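Local coordinates for L protein (CAS virus, PDB 5MV0) that probably serves viral transcription by cap-snatching, its N-terminal endonuclease-like domain belonging to the PDDEXK clan, at residues E65-L68 against N69-I72; T91-R94 against A95-T98; S172-S175 against S176-I179. One frame throughout, in Å; residues are numbered along the deposited sequence.

In the fold
Contacts 1, 2 and 3 follow one another along the chain, each a local turn or cap. Contact 1 starts helix 68-73, and contact 2 turns strand 89-93 into strand 98-106 of the mixed sheet. Their centres lie 15 Å apart, and the helix touches the strand directly, with Val71 O 3.3 Å from Ile92 CD1. Contact 3 lies between helices 155-170 and 181-192, with its centre 34 Å from that of contact 1 and 45 Å from that of contact 2, on the opposite side of the chain's centre from the latter. Contacts 1 and 3 both touch the second subunit, so two separated regions of the chain contribute to the assembly.

Contact 1. Residues E65-L68 against N69-I72; sequences EISL and NMVI. With PO4 (phosphate ion), chain F.
Ser67 OG is gripped by two groups: it accepts from Met70 N at 3.3 Å, with an N-H...O angle of 155°, and donates to phosphate O3 at 2.8 Å. The hydroxyl reaches both because chi1 of 63° places it between its own backbone N and carbonyl carbon. In return, Ser67 N points almost straight at Met70 SD, but at 3.6 Å this reciprocal bond is weak. The methionine chain, extended beyond CG, lies alongside the serine and carries CE to within 3.5 Å of phosphate O3. Asn69 ND2 holds another corner of the anion, donating to O4 at 2.8 Å, while its OD1 accepts from Phe82 N, which fixes the rotation of the amide. His84 ND1 of the same chain and Ser119 OG of the second subunit also hydrogen-bond this phosphate, an ion probably from the crystallisation liquor.

On the apolar side, Ile66 CD1 meets Val71 CG2 at 3.7 Å, the two side chains crossing at about a right angle next to Tyr90. Leu68 CG rests 3.7 Å from Ile72 CD1, near Val127 and Leu131 of helix 127-133. The backbone bonds from Val71 N to Ser67 O and from Ile72 N to Leu68 O begin the regular helical pattern. Together, the N-cap hydroxyl and the weak return bond make a capping box at the start of helix 68-73, with the anion bound at its N-terminal end.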
loop_
_atom_site.group_PDB
_atom_site.type_symbol
_atom_site.label_atom_id
_atom_site.label_comp_id
_atom_site.label_asym_id
_atom_site.label_seq_id
_atom_site.Cartn_x
_atom_site.Cartn_y
_atom_site.Cartn_z
ATOM N N GLU B 65 -3.544 11.438 16.337
ATOM C CA GLU B 65 -4.298 12.648 16.655
ATOM C C GLU B 65 -4.192 12.999 18.135
ATOM O O GLU B 65 -5.182 13.342 18.784
ATOM C CB GLU B 65 -5.760 12.510 16.212
ATOM C CG GLU B 65 -5.874 12.243 14.719
ATOM C CD GLU B 65 -7.293 12.307 14.194
ATOM O OE1 GLU B 65 -8.245 12.235 14.995
ATOM O OE2 GLU B 65 -7.450 12.429 12.964
ATOM N N ILE B 66 -2.985 12.900 18.691
ATOM C CA ILE B 66 -2.788 13.429 20.030
ATOM C C ILE B 66 -2.868 14.952 19.981
ATOM O O ILE B 66 -2.578 15.593 18.956
ATOM C CB ILE B 66 -1.461 12.958 20.656
ATOM C CG1 ILE B 66 -0.260 13.520 19.898
ATOM C CG2 ILE B 66 -1.409 11.423 20.726
ATOM C CD1 ILE B 66 1.052 13.223 20.588
ATOM N N SER B 67 -3.270 15.540 21.097
ATOM C CA SER B 67 -3.481 16.971 21.168
ATOM C C SER B 67 -2.183 17.685 21.536
ATOM O O SER B 67 -1.190 17.073 21.928
ATOM C CB SER B 67 -4.560 17.291 22.202
ATOM O OG SER B 67 -4.114 16.887 23.476
ATOM N N LEU B 68 -2.218 19.011 21.440
ATOM C CA LEU B 68 -1.098 19.809 21.927
ATOM C C LEU B 68 -0.812 19.520 23.396
ATOM O O LEU B 68 0.348 19.343 23.788
ATOM C CB LEU B 68 -1.401 21.289 21.719
ATOM C CG LEU B 68 -0.382 22.259 22.300
ATOM C CD1 LEU B 68 0.922 22.075 21.582
ATOM C CD2 LEU B 68 -0.914 23.677 22.136
ATOM N N ASN B 69 -1.859 19.450 24.222
ATOM C CA ASN B 69 -1.663 19.163 25.640
ATOM C C ASN B 69 -0.907 17.853 25.842
ATOM O O ASN B 69 -0.033 17.760 26.715
ATOM C CB ASN B 69 -3.011 19.133 26.361
ATOM C CG ASN B 69 -3.499 20.525 26.753
ATOM O OD1 ASN B 69 -2.714 21.369 27.180
ATOM N ND2 ASN B 69 -4.792 20.769 26.602
ATOM N N MET B 70 -1.206 16.837 25.024
ATOM C CA MET B 70 -0.515 15.554 25.143
ATOM C C MET B 70 0.913 15.637 24.636
ATOM O O MET B 70 1.798 14.945 25.154
ATOM C CB MET B 70 -1.266 14.469 24.371
ATOM C CG MET B 70 -2.659 14.213 24.884
ATOM S SD MET B 70 -3.574 13.124 23.765
ATOM C CE MET B 70 -5.243 13.512 24.235
ATOM N N VAL B 71 1.153 16.442 23.602
ATOM C CA VAL B 71 2.521 16.655 23.156
ATOM C C VAL B 71 3.344 17.269 24.281
ATOM O O VAL B 71 4.453 16.817 24.584
ATOM C CB VAL B 71 2.544 17.532 21.894
ATOM C CG1 VAL B 71 3.989 17.909 21.530
ATOM C CG2 VAL B 71 1.875 16.788 20.739
ATOM N N ILE B 72 2.801 18.299 24.924
ATOM C CA ILE B 72 3.550 18.968 25.977
ATOM C C ILE B 72 3.707 18.058 27.188
ATOM O O ILE B 72 4.745 18.091 27.864
ATOM C CB ILE B 72 2.871 20.305 26.314
ATOM C CG1 ILE B 72 2.979 21.227 25.094
ATOM C CG2 ILE B 72 3.531 20.961 27.521
ATOM C CD1 ILE B 72 2.024 22.404 25.122
HETATM P P PO4 F . -6.975 18.092 25.234
HETATM O O1 PO4 F . -8.465 18.187 25.427
HETATM O O2 PO4 F . -6.529 19.128 24.228
HETATM O O3 PO4 F . -6.541 16.711 24.831
HETATM O O4 PO4 F . -6.315 18.386 26.557
#

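Contact 2. Residues T91-R94 against A95-T98; sequences TIDR and ANMT
Asp93 and Thr98 pair through two backbone bonds, Asp93 N to Thr98 O at 2.7 Å and Thr98 N to Asp93 O at 2.9 Å, which define an antiparallel hydrogen-bonded pair. Met97 also faces Asp93, giving a G1 beta bulge; its positive phi of 45° is the geometric signature of the first bulge residue. A weak bond from Met97 N to Arg94 O, 3.5 Å long, spans the turn.

The aspartate carboxylate, on the sheet face it shares with Thr98, reaches over the turn to Asn96. With CG anti to the backbone N (chi1 -175°), Asp93 OD1 accepts from Asn96 N at 3.1 Å. That donor approaches from above the carboxylate plane. The other oxygen, Asp93 OD2, lies 2.8 Å from Asn96 ND2, but the bent N-H...O angle makes this a weak bond. Carboxylate and amide planes are turned 53° against each other, so the two groups do not lie flat together. Ala95 CB packs beside Asp93 OD1 at 3.3 Å.

One shell farther out, Thr98 OG1 donates to Asn96 O at 2.8 Å, tying the returning limb back to the turn. Arg94 extends its chain from CG to NE back along the strand; Ile92 CG2 lies over one face of its guanidinium, and NH2 donates to Arg74 O. The hairpin joins strand 89-93 to strand 98-106. Thr98 packs against Leu137 and Asn139 of the neighbouring strand 137-145, while Thr91 continues the backbone pairing with Ile100.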
loop_
_atom_site.group_PDB
_atom_site.type_symbol
_atom_site.label_atom_id
_atom_site.label_comp_id
_atom_site.label_asym_id
_atom_site.label_seq_id
_atom_site.Cartn_x
_atom_site.Cartn_y
_atom_site.Cartn_z
ATOM N N THR B 91 7.311 17.066 16.718
ATOM C CA THR B 91 8.404 16.293 17.284
ATOM C C THR B 91 8.869 16.977 18.563
ATOM O O THR B 91 8.744 18.196 18.716
ATOM C CB THR B 91 9.567 16.114 16.295
ATOM O OG1 THR B 91 10.427 15.066 16.766
ATOM C CG2 THR B 91 10.368 17.401 16.140
ATOM N N ILE B 92 9.360 16.169 19.500
ATOM C CA ILE B 92 9.943 16.649 20.747
ATOM C C ILE B 92 11.422 16.300 20.726
ATOM O O ILE B 92 11.796 15.118 20.753
ATOM C CB ILE B 92 9.253 16.041 21.971
ATOM C CG1 ILE B 92 7.772 16.399 21.950
ATOM C CG2 ILE B 92 9.931 16.533 23.257
ATOM C CD1 ILE B 92 6.953 15.571 22.869
ATOM N N ASP B 93 12.261 17.324 20.675
ATOM C CA ASP B 93 13.709 17.163 20.728
ATOM C C ASP B 93 14.138 17.494 22.155
ATOM O O ASP B 93 14.311 18.663 22.504
ATOM C CB ASP B 93 14.381 18.069 19.705
ATOM C CG ASP B 93 15.880 17.859 19.624
ATOM O OD1 ASP B 93 16.456 17.188 20.508
ATOM O OD2 ASP B 93 16.488 18.390 18.671
ATOM N N ARG B 94 14.288 16.466 22.989
ATOM C CA ARG B 94 14.664 16.716 24.377
ATOM C C ARG B 94 16.122 17.126 24.492
ATOM O O ARG B 94 16.499 17.800 25.458
ATOM C CB ARG B 94 14.381 15.485 25.235
ATOM C CG ARG B 94 12.911 15.150 25.270
ATOM C CD ARG B 94 12.578 14.024 26.219
ATOM N NE ARG B 94 11.153 13.713 26.140
ATOM C CZ ARG B 94 10.608 12.942 25.204
ATOM N NH1 ARG B 94 11.369 12.391 24.264
ATOM N NH2 ARG B 94 9.299 12.724 25.203
ATOM N N ALA B 95 16.950 16.730 23.523
ATOM C CA ALA B 95 18.338 17.175 23.503
ATOM C C ALA B 95 18.421 18.690 23.373
ATOM O O ALA B 95 19.113 19.356 24.152
ATOM C CB ALA B 95 19.086 16.496 22.356
ATOM N N ASN B 96 17.709 19.251 22.399
ATOM C CA ASN B 96 17.708 20.681 22.135
ATOM C C ASN B 96 16.593 21.425 22.853
ATOM O O ASN B 96 16.405 22.614 22.593
ATOM C CB ASN B 96 17.603 20.938 20.628
ATOM C CG ASN B 96 18.868 20.563 19.883
ATOM O OD1 ASN B 96 19.977 20.661 20.421
ATOM N ND2 ASN B 96 18.712 20.139 18.634
ATOM N N MET B 97 15.855 20.756 23.741
ATOM C CA MET B 97 14.714 21.352 24.436
ATOM C C MET B 97 13.829 22.125 23.462
ATOM O O MET B 97 13.552 23.317 23.637
ATOM C CB MET B 97 15.190 22.256 25.567
ATOM C CG MET B 97 16.322 21.662 26.369
ATOM S SD MET B 97 15.713 20.950 27.888
ATOM C CE MET B 97 15.131 22.430 28.691
ATOM N N THR B 98 13.411 21.442 22.398
ATOM C CA THR B 98 12.652 22.070 21.325
ATOM C C THR B 98 11.455 21.200 20.970
ATOM O O THR B 98 11.580 19.972 20.871
ATOM C CB THR B 98 13.525 22.294 20.086
ATOM O OG1 THR B 98 14.643 23.124 20.427
ATOM C CG2 THR B 98 12.722 22.978 18.984
#

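Contact 3. Residues S172-S175 against S176-I179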
loop_
_atom_site.group_PDB
_atom_site.type_symbol
_atom_site.label_atom_id
_atom_site.label_comp_id
_atom_site.label_asym_id
_atom_site.label_seq_id
_atom_site.Cartn_x
_atom_site.Cartn_y
_atom_site.Cartn_z
ATOM N N SER B 172 -24.830 15.128 -9.084
ATOM C CA SER B 172 -26.086 15.504 -8.450
ATOM C C SER B 172 -25.772 16.357 -7.231
ATOM O O SER B 172 -24.861 16.025 -6.464
ATOM C CB SER B 172 -26.888 14.265 -8.031
ATOM O OG SER B 172 -27.869 14.602 -7.059
ATOM N N ASP B 173 -26.526 17.453 -7.047
ATOM C CA ASP B 173 -26.253 18.322 -5.903
ATOM C C ASP B 173 -26.680 17.703 -4.577
ATOM O O ASP B 173 -26.536 18.354 -3.542
ATOM C CB ASP B 173 -26.899 19.706 -6.088
ATOM C CG ASP B 173 -28.437 19.692 -5.995
ATOM O OD1 ASP B 173 -29.046 18.777 -5.387
ATOM O OD2 ASP B 173 -29.045 20.669 -6.508
ATOM N N LYS B 174 -27.127 16.449 -4.618
ATOM C CA LYS B 174 -27.401 15.682 -3.407
ATOM C C LYS B 174 -26.050 15.486 -2.638
ATOM O O LYS B 174 -26.050 15.280 -1.461
ATOM C CB LYS B 174 -28.132 14.346 -3.645
ATOM C CG LYS B 174 -29.617 14.343 -3.233
ATOM C CD LYS B 174 -30.054 13.228 -2.217
ATOM C CE LYS B 174 -30.810 13.746 -0.962
ATOM N NZ LYS B 174 -31.049 12.999 0.305
ATOM N N SER B 175 -24.921 15.569 -3.342
ATOM C CA SER B 175 -23.608 15.514 -2.714
ATOM C C SER B 175 -23.373 16.676 -1.761
ATOM O O SER B 175 -22.452 16.596 -0.937
ATOM C CB SER B 175 -22.536 15.489 -3.799
ATOM O OG SER B 175 -22.571 16.688 -4.536
ATOM N N SER B 176 -24.208 17.729 -1.818
ATOM C CA SER B 176 -24.096 18.846 -0.879
ATOM C C SER B 176 -24.218 18.409 0.576
ATOM O O SER B 176 -23.739 19.121 1.467
ATOM C CB SER B 176 -25.170 19.918 -1.156
ATOM O OG SER B 176 -25.108 20.394 -2.485
ATOM N N GLN B 177 -24.876 17.287 0.846
ATOM C CA GLN B 177 -24.944 16.778 2.211
ATOM C C GLN B 177 -23.624 16.181 2.675
ATOM O O GLN B 177 -23.458 15.933 3.874
ATOM C CB GLN B 177 -26.038 15.722 2.317
ATOM C CG GLN B 177 -27.423 16.273 2.037
ATOM C CD GLN B 177 -28.442 15.179 1.876
ATOM O OE1 GLN B 177 -29.133 15.106 0.865
ATOM N NE2 GLN B 177 -28.542 14.325 2.873
ATOM N N TRP B 178 -22.701 15.940 1.754
ATOM C CA TRP B 178 -21.404 15.351 2.054
ATOM C C TRP B 178 -20.260 16.353 2.050
ATOM O O TRP B 178 -19.242 16.101 2.702
ATOM C CB TRP B 178 -21.077 14.254 1.033
ATOM C CG TRP B 178 -21.954 13.052 1.137
ATOM C CD1 TRP B 178 -23.225 12.915 0.656
ATOM C CD2 TRP B 178 -21.619 11.803 1.750
ATOM N NE1 TRP B 178 -23.701 11.656 0.939
ATOM C CE2 TRP B 178 -22.734 10.955 1.609
ATOM C CE3 TRP B 178 -20.486 11.324 2.407
ATOM C CZ2 TRP B 178 -22.746 9.657 2.095
ATOM C CZ3 TRP B 178 -20.494 10.028 2.882
ATOM C CH2 TRP B 178 -21.618 9.210 2.725
ATOM N N ILE B 179 -20.386 17.469 1.335
ATOM C CA ILE B 179 -19.280 18.410 1.187
ATOM C C ILE B 179 -19.836 19.829 1.192
ATOM O O ILE B 179 -20.892 20.100 0.610
ATOM C CB ILE B 179 -18.468 18.096 -0.094
ATOM C CG1 ILE B 179 -17.192 18.956 -0.163
ATOM C CG2 ILE B 179 -19.348 18.228 -1.360
ATOM C CD1 ILE B 179 -16.237 18.540 -1.303
#
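Asp173 and Ser176 meet in a short 3-10 turn, preceded by an ST turn in which Ser172 OG accepts from Lys174 N. Three successive bonds from residue i+3 to residue i give the evidence: Ser176 N to Asp173 O at 3.0 Å, Gln177 N to Lys174 O at 3.3 Å, and Trp178 N to Ser175 O at 2.8 Å. In each, the donor stands above the carbonyl plane.

The tight side centres on Ser175, which is buried. Its OG bonds to Leu169 O, tying the turn back to helix 155-170, and its carbonyl oxygen also takes a weak bond from Ile179 N. Ile179 CG2 comes within 3.5 Å of that same oxygen. Beside it, Trp178 presents the edge of its ring to Ser175 O; the indole meets Tyr35 of helix 34-57 edge-to-face and forms a cation-pi contact with Lys26 of the second subunit.

The other side is loose and exposed. Lys174 and Gln177 cross there with bent lysine torsions, and their modelled approach is too close to be trusted. Asp173 is exposed as well, yet its backbone carbonyl is doubly held. Besides Ser176 N, it receives the hydroxyl of the same residue, placed there by a chi1 of -56°: Ser176 OG donates to Asp173 O at 2.7 Å, in the carbonyl plane and on a lone pair.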